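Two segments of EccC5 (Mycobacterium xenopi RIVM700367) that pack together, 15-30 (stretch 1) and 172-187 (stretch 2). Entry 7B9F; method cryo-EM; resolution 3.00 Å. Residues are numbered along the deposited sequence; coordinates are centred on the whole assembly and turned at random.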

ATOM      1  N   VAL C  15      23.878   1.179  26.362  1.00100.68           N
ATOM      2  CA  VAL C  15      25.046   1.968  26.720  1.00100.68           C
ATOM      3  C   VAL C  15      25.367   2.915  25.573  1.00100.68           C
ATOM      4  O   VAL C  15      25.163   2.596  24.398  1.00100.68           O
ATOM      5  N   VAL C  16      25.830   4.110  25.930  1.00102.40           N
ATOM      6  CA  VAL C  16      26.271   5.108  24.969  1.00102.40           C
ATOM      7  C   VAL C  16      27.704   5.486  25.310  1.00102.40           C
ATOM      8  O   VAL C  16      28.083   5.540  26.486  1.00102.40           O
ATOM      9  N   LYS C  17      28.526   5.661  24.281  1.00110.46           N
ATOM     10  CA  LYS C  17      29.920   5.986  24.521  1.00110.46           C
ATOM     11  C   LYS C  17      30.275   7.332  23.915  1.00110.46           C
ATOM     12  O   LYS C  17      29.876   7.631  22.783  1.00110.46           O
ATOM     13  N   PRO C  18      30.941   8.196  24.668  1.00109.30           N
ATOM     14  CA  PRO C  18      31.399   9.469  24.106  1.00109.30           C
ATOM     15  C   PRO C  18      32.542   9.266  23.124  1.00109.30           C
ATOM     16  O   PRO C  18      33.257   8.264  23.174  1.00109.30           O
ATOM     17  N   GLU C  19      32.697  10.224  22.214  1.00112.19           N
ATOM     18  CA  GLU C  19      33.791  10.225  21.257  1.00112.19           C
ATOM     19  C   GLU C  19      34.338  11.633  21.127  1.00112.19           C
ATOM     20  O   GLU C  19      33.770  12.595  21.648  1.00112.19           O
ATOM     21  N   ASN C  20      35.462  11.740  20.430  1.00109.34           N
ATOM     22  CA  ASN C  20      36.017  13.030  20.049  1.00109.34           C
ATOM     23  C   ASN C  20      36.625  12.857  18.669  1.00109.34           C
ATOM     24  O   ASN C  20      37.576  12.089  18.502  1.00109.34           O
ATOM     25  N   ILE C  21      36.069  13.553  17.683  1.00107.27           N
ATOM     26  CA  ILE C  21      36.408  13.359  16.280  1.00107.27           C
ATOM     27  C   ILE C  21      36.824  14.701  15.705  1.00107.27           C
ATOM     28  O   ILE C  21      36.028  15.646  15.693  1.00107.27           O
ATOM     29  N   VAL C  22      38.067  14.796  15.238  1.00110.83           N
ATOM     30  CA  VAL C  22      38.512  16.000  14.552  1.00110.83           C
ATOM     31  C   VAL C  22      37.985  16.004  13.125  1.00110.83           C
ATOM     32  O   VAL C  22      37.981  14.975  12.438  1.00110.83           O
ATOM     33  N   LEU C  23      37.501  17.158  12.682  1.00107.93           N
ATOM     34  CA  LEU C  23      37.034  17.305  11.320  1.00107.93           C
ATOM     35  C   LEU C  23      38.215  17.335  10.355  1.00107.93           C
ATOM     36  O   LEU C  23      39.327  17.700  10.735  1.00107.93           O
ATOM     37  N   PRO C  24      38.001  16.951   9.097  1.00106.26           N
ATOM     38  CA  PRO C  24      39.095  17.001   8.124  1.00106.26           C
ATOM     39  C   PRO C  24      39.396  18.421   7.677  1.00106.26           C
ATOM     40  O   PRO C  24      38.516  19.280   7.633  1.00106.26           O
ATOM     41  N   THR C  25      40.652  18.653   7.338  1.00109.48           N
ATOM     42  CA  THR C  25      41.082  19.969   6.892  1.00109.48           C
ATOM     43  C   THR C  25      40.632  20.219   5.458  1.00109.48           C
ATOM     44  O   THR C  25      40.887  19.387   4.583  1.00109.48           O
ATOM     45  N   PRO C  26      39.968  21.335   5.180  1.00107.00           N
ATOM     46  CA  PRO C  26      39.520  21.615   3.815  1.00107.00           C
ATOM     47  C   PRO C  26      40.686  21.896   2.886  1.00107.00           C
ATOM     48  O   PRO C  26      41.798  22.206   3.310  1.00107.00           O
ATOM     49  N   LEU C  27      40.407  21.787   1.591  1.00110.26           N
ATOM     50  CA  LEU C  27      41.435  21.993   0.588  1.00110.26           C
ATOM     51  C   LEU C  27      41.772  23.472   0.461  1.00110.26           C
ATOM     52  O   LEU C  27      41.099  24.345   1.010  1.00110.26           O
ATOM     53  N   SER C  28      42.841  23.748  -0.275  1.00115.34           N
ATOM     54  CA  SER C  28      43.306  25.103  -0.509  1.00115.34           C
ATOM     55  C   SER C  28      43.638  25.274  -1.980  1.00115.34           C
ATOM     56  O   SER C  28      44.067  24.325  -2.637  1.00115.34           O
ATOM     57  N   VAL C  29      43.434  26.479  -2.497  1.00120.58           N
ATOM     58  CA  VAL C  29      43.702  26.743  -3.906  1.00120.58           C
ATOM     59  C   VAL C  29      44.212  28.173  -4.079  1.00120.58           C
ATOM     60  O   VAL C  29      43.697  29.101  -3.440  1.00120.58           O
ATOM     61  N   PRO C  30      45.269  28.388  -4.856  1.00125.83           N
ATOM     62  CA  PRO C  30      45.752  29.749  -5.093  1.00125.83           C
ATOM     63  C   PRO C  30      44.929  30.444  -6.162  1.00125.83           C
ATOM     64  O   PRO C  30      44.574  29.833  -7.181  1.00125.83           O
ATOM     65  N   PRO C 172      25.040  15.875  20.298  1.00 98.04           N
ATOM     66  CA  PRO C 172      25.373  14.454  20.324  1.00 98.04           C
ATOM     67  C   PRO C 172      26.523  14.174  21.279  1.00 98.04           C
ATOM     68  O   PRO C 172      27.060  15.063  21.926  1.00 98.04           O
ATOM     69  N   GLU C 173      26.888  12.899  21.355  1.00105.82           N
ATOM     70  CA  GLU C 173      28.007  12.490  22.184  1.00105.82           C
ATOM     71  C   GLU C 173      29.345  12.642  21.483  1.00105.82           C
ATOM     72  O   GLU C 173      30.375  12.675  22.160  1.00105.82           O
ATOM     73  N   VAL C 174      29.361  12.738  20.161  1.00103.26           N
ATOM     74  CA  VAL C 174      30.594  13.032  19.447  1.00103.26           C
ATOM     75  C   VAL C 174      30.879  14.521  19.561  1.00103.26           C
ATOM     76  O   VAL C 174      29.978  15.356  19.428  1.00103.26           O
ATOM     77  N   THR C 175      32.116  14.859  19.869  1.00107.20           N
ATOM     78  CA  THR C 175      32.538  16.247  19.969  1.00107.20           C
ATOM     79  C   THR C 175      33.393  16.559  18.753  1.00107.20           C
ATOM     80  O   THR C 175      34.520  16.070  18.639  1.00107.20           O
ATOM     81  N   TRP C 176      32.857  17.360  17.845  1.00103.78           N
ATOM     82  CA  TRP C 176      33.553  17.666  16.604  1.00103.78           C
ATOM     83  C   TRP C 176      34.724  18.583  16.902  1.00103.78           C
ATOM     84  O   TRP C 176      34.544  19.765  17.195  1.00103.78           O
ATOM     85  N   GLY C 177      35.928  18.022  16.856  1.00112.68           N
ATOM     86  CA  GLY C 177      37.114  18.842  17.013  1.00112.68           C
ATOM     87  C   GLY C 177      37.234  19.852  15.887  1.00112.68           C
ATOM     88  O   GLY C 177      36.940  19.557  14.727  1.00112.68           O
ATOM     89  N   GLU C 178      37.638  21.057  16.247  1.00122.56           N
ATOM     90  CA  GLU C 178      37.874  22.126  15.293  1.00122.56           C
ATOM     91  C   GLU C 178      38.999  21.707  14.357  1.00122.56           C
ATOM     92  O   GLU C 178      40.079  21.335  14.838  1.00122.56           O
ATOM     93  N   PRO C 179      38.791  21.708  13.041  1.00118.67           N
ATOM     94  CA  PRO C 179      39.854  21.263  12.133  1.00118.67           C
ATOM     95  C   PRO C 179      41.020  22.234  12.140  1.00118.67           C
ATOM     96  O   PRO C 179      40.848  23.439  11.959  1.00118.67           O
ATOM     97  N   GLN C 180      42.206  21.699  12.381  1.00122.94           N
ATOM     98  CA  GLN C 180      43.404  22.513  12.407  1.00122.94           C
ATOM     99  C   GLN C 180      43.928  22.728  10.991  1.00122.94           C
ATOM    100  O   GLN C 180      43.514  22.059  10.041  1.00122.94           O
ATOM    101  N   ASN C 181      44.848  23.691  10.868  1.00125.40           N
ATOM    102  CA  ASN C 181      45.440  24.108   9.594  1.00125.40           C
ATOM    103  C   ASN C 181      44.384  24.591   8.606  1.00125.40           C
ATOM    104  O   ASN C 181      44.445  24.291   7.415  1.00125.40           O
ATOM    105  N   MET C 182      43.410  25.340   9.104  1.00127.50           N
ATOM    106  CA  MET C 182      42.431  25.959   8.226  1.00127.50           C
ATOM    107  C   MET C 182      43.120  26.966   7.315  1.00127.50           C
ATOM    108  O   MET C 182      43.853  27.834   7.803  1.00127.50           O
ATOM    109  N   PRO C 183      42.929  26.880   6.005  1.00124.39           N
ATOM    110  CA  PRO C 183      43.477  27.902   5.115  1.00124.39           C
ATOM    111  C   PRO C 183      42.728  29.211   5.271  1.00124.39           C
ATOM    112  O   PRO C 183      41.600  29.260   5.764  1.00124.39           O
ATOM    113  N   THR C 184      43.384  30.288   4.853  1.00128.13           N
ATOM    114  CA  THR C 184      42.760  31.597   4.917  1.00128.13           C
ATOM    115  C   THR C 184      41.595  31.677   3.942  1.00128.13           C
ATOM    116  O   THR C 184      41.492  30.902   2.990  1.00128.13           O
ATOM    117  N   ASP C 185      40.716  32.646   4.188  1.00131.52           N
ATOM    118  CA  ASP C 185      39.432  32.695   3.504  1.00131.52           C
ATOM    119  C   ASP C 185      39.555  32.981   2.016  1.00131.52           C
ATOM    120  O   ASP C 185      38.587  32.770   1.280  1.00131.52           O
ATOM    121  N   ILE C 186      40.705  33.452   1.551  1.00125.61           N
ATOM    122  CA  ILE C 186      40.888  33.611   0.117  1.00125.61           C
ATOM    123  C   ILE C 186      41.442  32.338  -0.518  1.00125.61           C
ATOM    124  O   ILE C 186      41.152  32.052  -1.683  1.00125.61           O
ATOM    125  N   GLU C 187      42.197  31.542   0.230  1.00124.77           N
ATOM    126  CA  GLU C 187      42.728  30.295  -0.289  1.00124.77           C
ATOM    127  C   GLU C 187      41.748  29.143  -0.171  1.00124.77           C
ATOM    128  O   GLU C 187      41.987  28.088  -0.763  1.00124.77           O
TER

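When two strands run side by side in parallel, their side chains sort onto the two faces of the sheet, and the shape of each face is set pair by pair. The segments of EccC5 considered here illustrate this principle, burying 1083 Å² between them. The pairing is firmest at Ile21–Trp176 and Val22–Gly177, where Gly177 N donates to Ile21 O at 2.6 Å and Leu23 N to Gly177 O at 3.2 Å.

On the face carrying Ile21 and Trp176, the bump is the indole. With chi1 m and chi2 near 118°, its six-membered ring lies obliquely beside two aliphatic neighbours: Ile21 (m, m) brings CG2 to 3.6 Å from Trp176 CZ3, and Leu23 (m, t) sets CD2 3.7 Å from Trp176 CE3. Leu23 also points toward the partner segment, its CB 3.9 Å from Pro179 CD, so one leucine touches both the indole and a proline ring.

The other face supplies the hollow. Gly177 has no side chain, and Val22 (m) occupies the room this leaves: a CB built on the glycine would lie 2.8 Å from Val22 CG1, a clash. Nearby, Thr175 adopts p and its OG1 donates to Glu19 O at 2.8 Å, tying side chain to backbone.

Beyond the strands, prolines provide much of the relief. Pro26 CD meets Met182 SD at 3.7 Å, the methionine's m, m, m conformation bringing its end nearer than its sideways CA-to-CB bond suggests. Pro183 points toward the first segment, with its CB 3.3 Å from Ser28 OG. Thr25, in m, combines polar and close-packed contacts: its OG1 donates to Gln180 O at 2.9 Å while its CG2 approaches Asn181 O at 3.3 Å.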

ATOM      1  CB  VAL C  15      26.248   1.057  27.073  1.00100.68           C
ATOM      2  CG1 VAL C  15      26.721   0.254  25.867  1.00100.68           C
ATOM      3  CG2 VAL C  15      27.389   1.856  27.689  1.00100.68           C
ATOM      4  CB  VAL C  16      25.335   6.338  24.951  1.00102.40           C
ATOM      5  CG1 VAL C  16      25.401   7.126  26.252  1.00102.40           C
ATOM      6  CG2 VAL C  16      25.650   7.226  23.773  1.00102.40           C
ATOM      7  CB  LYS C  17      30.843   4.885  23.977  1.00110.46           C
ATOM      8  CG  LYS C  17      30.839   4.693  22.480  1.00110.46           C
ATOM      9  CD  LYS C  17      31.818   3.614  22.071  1.00110.46           C
ATOM     10  CE  LYS C  17      31.319   2.238  22.459  1.00110.46           C
ATOM     11  NZ  LYS C  17      30.093   1.832  21.716  1.00110.46           N
ATOM     12  CB  PRO C  18      31.849  10.261  25.338  1.00109.30           C
ATOM     13  CG  PRO C  18      31.190   9.585  26.488  1.00109.30           C
ATOM     14  CD  PRO C  18      31.127   8.144  26.120  1.00109.30           C
ATOM     15  CB  GLU C  19      33.367   9.744  19.865  1.00112.19           C
ATOM     16  CG  GLU C  19      32.971   8.294  19.763  1.00112.19           C
ATOM     17  CD  GLU C  19      31.536   8.051  20.181  1.00112.19           C
ATOM     18  OE1 GLU C  19      30.830   9.035  20.494  1.00112.19           O
ATOM     19  OE2 GLU C  19      31.109   6.880  20.183  1.00112.19           O
ATOM     20  CB  ASN C  20      37.057  13.504  21.065  1.00109.34           C
ATOM     21  CG  ASN C  20      37.501  14.927  20.826  1.00109.34           C
ATOM     22  OD1 ASN C  20      37.063  15.581  19.884  1.00109.34           O
ATOM     23  ND2 ASN C  20      38.380  15.420  21.688  1.00109.34           N
ATOM     24  CB  ILE C  21      35.239  12.776  15.481  1.00107.27           C
ATOM     25  CG1 ILE C  21      34.766  11.469  16.104  1.00107.27           C
ATOM     26  CG2 ILE C  21      35.651  12.557  14.049  1.00107.27           C
ATOM     27  CD1 ILE C  21      35.808  10.390  16.084  1.00107.27           C
ATOM     28  CB  VAL C  22      40.042  16.112  14.599  1.00110.83           C
ATOM     29  CG1 VAL C  22      40.490  16.389  16.019  1.00110.83           C
ATOM     30  CG2 VAL C  22      40.689  14.831  14.111  1.00110.83           C
ATOM     31  CB  LEU C  23      36.213  18.582  11.186  1.00107.93           C
ATOM     32  CG  LEU C  23      34.878  18.560  11.912  1.00107.93           C
ATOM     33  CD1 LEU C  23      34.182  19.897  11.787  1.00107.93           C
ATOM     34  CD2 LEU C  23      34.025  17.456  11.346  1.00107.93           C
ATOM     35  CB  PRO C  24      38.573  16.151   6.959  1.00106.26           C
ATOM     36  CG  PRO C  24      37.358  15.471   7.476  1.00106.26           C
ATOM     37  CD  PRO C  24      36.795  16.394   8.482  1.00106.26           C
ATOM     38  CB  THR C  25      42.594  20.079   6.990  1.00109.48           C
ATOM     39  OG1 THR C  25      43.008  19.794   8.330  1.00109.48           O
ATOM     40  CG2 THR C  25      43.041  21.466   6.613  1.00109.48           C
ATOM     41  CB  PRO C  26      38.648  22.859   3.978  1.00107.00           C
ATOM     42  CG  PRO C  26      38.254  22.856   5.388  1.00107.00           C
ATOM     43  CD  PRO C  26      39.409  22.292   6.138  1.00107.00           C
ATOM     44  CB  LEU C  27      40.985  21.444  -0.759  1.00110.26           C
ATOM     45  CG  LEU C  27      40.538  19.991  -0.753  1.00110.26           C
ATOM     46  CD1 LEU C  27      40.149  19.582  -2.150  1.00110.26           C
ATOM     47  CD2 LEU C  27      41.643  19.109  -0.219  1.00110.26           C
ATOM     48  CB  SER C  28      44.526  25.412   0.338  1.00115.34           C
ATOM     49  OG  SER C  28      44.328  24.963   1.664  1.00115.34           O
ATOM     50  CB  VAL C  29      42.457  26.436  -4.760  1.00120.58           C
ATOM     51  CG1 VAL C  29      41.307  27.383  -4.465  1.00120.58           C
ATOM     52  CG2 VAL C  29      42.796  26.466  -6.234  1.00120.58           C
ATOM     53  CB  PRO C  30      47.196  29.532  -5.559  1.00125.83           C
ATOM     54  CG  PRO C  30      47.183  28.187  -6.174  1.00125.83           C
ATOM     55  CD  PRO C  30      46.192  27.375  -5.395  1.00125.83           C
ATOM     56  CB  PRO C 172      25.773  14.172  18.881  1.00 98.04           C
ATOM     57  CG  PRO C 172      26.375  15.422  18.447  1.00 98.04           C
ATOM     58  CD  PRO C 172      25.552  16.509  19.077  1.00 98.04           C
ATOM     59  CB  GLU C 173      27.824  11.041  22.623  1.00105.82           C
ATOM     60  CG  GLU C 173      26.728  10.806  23.660  1.00105.82           C
ATOM     61  CD  GLU C 173      27.096  11.209  25.085  1.00105.82           C
ATOM     62  OE1 GLU C 173      26.690  10.477  26.012  1.00105.82           O
ATOM     63  OE2 GLU C 173      27.771  12.237  25.304  1.00105.82           O
ATOM     64  CB  VAL C 174      30.512  12.573  17.984  1.00103.26           C
ATOM     65  CG1 VAL C 174      30.447  11.073  17.923  1.00103.26           C
ATOM     66  CG2 VAL C 174      29.300  13.143  17.295  1.00103.26           C
ATOM     67  CB  THR C 175      33.304  16.494  21.262  1.00107.20           C
ATOM     68  OG1 THR C 175      34.203  15.405  21.496  1.00107.20           O
ATOM     69  CG2 THR C 175      32.342  16.602  22.423  1.00107.20           C
ATOM     70  CB  TRP C 176      32.598  18.294  15.602  1.00103.78           C
ATOM     71  CG  TRP C 176      31.501  17.383  15.230  1.00103.78           C
ATOM     72  CD1 TRP C 176      30.179  17.579  15.442  1.00103.78           C
ATOM     73  CD2 TRP C 176      31.623  16.117  14.578  1.00103.78           C
ATOM     74  NE1 TRP C 176      29.462  16.516  14.962  1.00103.78           N
ATOM     75  CE2 TRP C 176      30.329  15.605  14.426  1.00103.78           C
ATOM     76  CE3 TRP C 176      32.702  15.369  14.106  1.00103.78           C
ATOM     77  CZ2 TRP C 176      30.081  14.381  13.825  1.00103.78           C
ATOM     78  CZ3 TRP C 176      32.455  14.158  13.514  1.00103.78           C
ATOM     79  CH2 TRP C 176      31.157  13.674  13.377  1.00103.78           C
ATOM     80  CB  GLU C 178      38.248  23.392  16.063  1.00122.56           C
ATOM     81  CG  GLU C 178      38.299  24.715  15.303  1.00122.56           C
ATOM     82  CD  GLU C 178      37.258  24.861  14.214  1.00122.56           C
ATOM     83  OE1 GLU C 178      36.058  24.620  14.471  1.00122.56           O
ATOM     84  OE2 GLU C 178      37.648  25.229  13.089  1.00122.56           O
ATOM     85  CB  PRO C 179      39.162  21.221  10.769  1.00118.67           C
ATOM     86  CG  PRO C 179      38.055  22.179  10.888  1.00118.67           C
ATOM     87  CD  PRO C 179      37.574  22.075  12.303  1.00118.67           C
ATOM     88  CB  GLN C 180      44.451  21.857  13.298  1.00122.94           C
ATOM     89  CG  GLN C 180      44.940  20.526  12.778  1.00122.94           C
ATOM     90  CD  GLN C 180      45.929  19.876  13.719  1.00122.94           C
ATOM     91  OE1 GLN C 180      46.292  20.447  14.745  1.00122.94           O
ATOM     92  NE2 GLN C 180      46.367  18.671  13.376  1.00122.94           N
ATOM     93  CB  ASN C 181      46.284  22.995   8.972  1.00125.40           C
ATOM     94  CG  ASN C 181      47.466  22.630   9.821  1.00125.40           C
ATOM     95  OD1 ASN C 181      47.551  21.519  10.338  1.00125.40           O
ATOM     96  ND2 ASN C 181      48.390  23.568   9.981  1.00125.40           N
ATOM     97  CB  MET C 182      41.347  26.662   9.036  1.00127.50           C
ATOM     98  CG  MET C 182      40.375  25.737   9.721  1.00127.50           C
ATOM     99  SD  MET C 182      39.181  24.995   8.596  1.00127.50           S
ATOM    100  CE  MET C 182      38.816  26.367   7.506  1.00127.50           C
ATOM    101  CB  PRO C 183      43.270  27.309   3.722  1.00124.39           C
ATOM    102  CG  PRO C 183      42.137  26.384   3.884  1.00124.39           C
ATOM    103  CD  PRO C 183      42.240  25.817   5.263  1.00124.39           C
ATOM    104  CB  THR C 184      43.766  32.700   4.611  1.00128.13           C
ATOM    105  OG1 THR C 184      43.084  33.958   4.561  1.00128.13           O
ATOM    106  CG2 THR C 184      44.432  32.448   3.280  1.00128.13           C
ATOM    107  CB  ASP C 185      38.544  33.742   4.166  1.00131.52           C
ATOM    108  CG  ASP C 185      38.115  33.332   5.555  1.00131.52           C
ATOM    109  OD1 ASP C 185      38.007  32.114   5.806  1.00131.52           O
ATOM    110  OD2 ASP C 185      37.899  34.223   6.402  1.00131.52           O
ATOM    111  CB  ILE C 186      41.773  34.838  -0.176  1.00125.61           C
ATOM    112  CG1 ILE C 186      41.720  35.200  -1.659  1.00125.61           C
ATOM    113  CG2 ILE C 186      43.203  34.630   0.294  1.00125.61           C
ATOM    114  CD1 ILE C 186      40.364  35.670  -2.112  1.00125.61           C
ATOM    115  CB  GLU C 187      44.021  29.930   0.442  1.00124.77           C
ATOM    116  CG  GLU C 187      45.203  30.812   0.099  1.00124.77           C
ATOM    117  CD  GLU C 187      45.778  30.514  -1.269  1.00124.77           C
ATOM    118  OE1 GLU C 187      45.884  29.322  -1.622  1.00124.77           O
ATOM    119  OE2 GLU C 187      46.129  31.470  -1.988  1.00124.77           O
TER